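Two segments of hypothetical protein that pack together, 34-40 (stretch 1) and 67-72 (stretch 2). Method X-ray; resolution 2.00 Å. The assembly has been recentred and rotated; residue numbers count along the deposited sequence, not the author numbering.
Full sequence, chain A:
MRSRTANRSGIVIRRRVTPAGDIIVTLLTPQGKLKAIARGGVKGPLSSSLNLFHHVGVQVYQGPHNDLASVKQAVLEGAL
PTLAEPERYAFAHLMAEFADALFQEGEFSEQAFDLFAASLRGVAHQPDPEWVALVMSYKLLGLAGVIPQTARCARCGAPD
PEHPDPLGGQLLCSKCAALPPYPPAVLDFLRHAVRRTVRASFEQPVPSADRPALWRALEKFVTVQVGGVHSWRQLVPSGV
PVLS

Stretch 1, residues 34-40: LKAIARG
Stretch 2, residues 67-72: DLASVK

Strand 34-38 pairs in parallel with the strand through S70-K72, their N-to-C directions 54° apart and their axes 4.4 Å apart at closest approach; I37 lies beside S70 (CA-CA 4.9 Å). From L34 to A38 the backbone is extended, phi/psi running from -137/126 through -154/162 at A36 to -98/104. L34 (chi1 t, chi2 p) makes no close contact. K35, all-trans, lays CG 4.0 Å from CD1 of L68 (chi1 -135°, chi2 p). A water bridges the stretches, donating to K35 O (2.6 Å) and accepting from A69 N (3.1 Å). A36 shares a sheet face with A69 (CB-CB 4.3 Å), and its CB meets CG2 of V71 (t) at 3.8 Å. I37 carries the pairing, since its amide and carbonyl both face stretch 2: I37 N donates to A69 O (2.9 Å, 154°), and I37 O accepts from V71 N (2.9 Å, 165°), so the two bonds straddle S70, as parallel pairing requires. The side chain of I37 (t, t) joins S70 on the other face, CG2 4.3 Å from S70 CB. A38 CB packs 4.1 Å from V71 CB. At R39 the strand has ended; a second water accepts from R39 N (2.8 Å) and donates to V71 O (2.8 Å). R39 (m, t, t, chi4 -72°) brings NE within 4.3 Å of S70 CB. G40, phi/psi 42/35, turns clear.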

# COMPACT_ATOMS: atom_id res chain seq x y z
N LEU A 34 14.22 -9.79 10.71
CA LEU A 34 14.61 -9.08 11.92
C LEU A 34 14.12 -7.64 11.86
O LEU A 34 14.39 -6.95 10.89
CB LEU A 34 16.14 -9.09 12.07
CG LEU A 34 16.79 -8.28 13.20
CD1 LEU A 34 16.31 -8.74 14.57
CD2 LEU A 34 18.30 -8.39 13.10
N LYS A 35 13.39 -7.22 12.88
CA LYS A 35 13.00 -5.83 13.10
C LYS A 35 13.77 -5.28 14.29
O LYS A 35 13.89 -5.94 15.32
CB LYS A 35 11.49 -5.73 13.32
CG LYS A 35 10.94 -4.31 13.23
CD LYS A 35 9.45 -4.28 12.88
CE LYS A 35 8.83 -2.91 13.15
NZ LYS A 35 7.34 -2.90 13.21
N ALA A 36 14.34 -4.09 14.14
CA ALA A 36 15.12 -3.46 15.19
C ALA A 36 15.11 -1.94 15.05
O ALA A 36 14.81 -1.41 13.98
CB ALA A 36 16.54 -3.96 15.14
N ILE A 37 15.45 -1.26 16.13
CA ILE A 37 15.43 0.20 16.23
C ILE A 37 16.82 0.72 16.59
O ILE A 37 17.43 0.21 17.53
CB ILE A 37 14.39 0.65 17.28
CG1 ILE A 37 14.37 2.18 17.41
CG2 ILE A 37 14.65 0.07 18.67
CD1 ILE A 37 13.09 2.69 18.05
N ALA A 38 17.32 1.69 15.84
CA ALA A 38 18.53 2.42 16.18
C ALA A 38 18.10 3.73 16.84
O ALA A 38 17.61 4.64 16.17
CB ALA A 38 19.40 2.65 14.95
N ARG A 39 18.23 3.79 18.16
CA ARG A 39 17.74 4.93 18.92
C ARG A 39 18.63 6.14 18.70
O ARG A 39 19.84 6.01 18.50
CB ARG A 39 17.56 4.59 20.40
CG ARG A 39 16.33 3.73 20.64
CD ARG A 39 16.41 2.85 21.88
NE ARG A 39 15.41 1.79 21.92
CZ ARG A 39 14.11 1.99 22.14
NH1 ARG A 39 13.63 3.21 22.34
NH2 ARG A 39 13.28 0.95 22.16
N GLY A 40 18.00 7.31 18.65
CA GLY A 40 18.62 8.54 18.20
C GLY A 40 19.49 8.32 16.98
O GLY A 40 20.53 8.98 16.83
N ASP A 67 10.31 -5.15 23.67
CA ASP A 67 10.12 -6.26 22.74
C ASP A 67 10.78 -6.05 21.38
O ASP A 67 11.05 -7.04 20.69
CB ASP A 67 8.63 -6.57 22.57
N LEU A 68 11.02 -4.81 20.97
CA LEU A 68 11.82 -4.53 19.77
C LEU A 68 13.32 -4.54 20.07
O LEU A 68 13.79 -3.83 20.96
CB LEU A 68 11.45 -3.17 19.16
CG LEU A 68 11.28 -3.09 17.65
CD1 LEU A 68 10.26 -4.13 17.17
CD2 LEU A 68 10.84 -1.71 17.23
N ALA A 69 14.08 -5.33 19.32
CA ALA A 69 15.53 -5.36 19.47
C ALA A 69 16.12 -4.00 19.12
O ALA A 69 15.65 -3.31 18.22
CB ALA A 69 16.15 -6.44 18.60
N SER A 70 17.17 -3.63 19.85
CA SER A 70 17.78 -2.33 19.69
C SER A 70 19.15 -2.53 19.04
O SER A 70 19.83 -3.50 19.35
CB SER A 70 17.81 -1.62 21.04
OG SER A 70 19.15 -1.39 21.45
N VAL A 71 19.52 -1.67 18.10
CA VAL A 71 20.78 -1.78 17.36
C VAL A 71 21.85 -1.03 18.15
O VAL A 71 21.68 0.15 18.45
CB VAL A 71 20.72 -1.15 15.95
CG1 VAL A 71 22.08 -1.20 15.27
CG2 VAL A 71 19.69 -1.84 15.08
N LYS A 72 22.93 -1.73 18.49
CA LYS A 72 24.00 -1.15 19.29
C LYS A 72 25.15 -0.75 18.36
O LYS A 72 25.79 0.28 18.57
CB LYS A 72 24.43 -2.13 20.39
CG LYS A 72 23.36 -2.34 21.47
CD LYS A 72 23.88 -2.24 22.91
CE LYS A 72 22.83 -2.37 24.03
NZ LYS A 72 23.16 -3.14 25.29
O HOH W 1 13.00 -7.37 17.32
O HOH W 2 19.67 1.77 19.55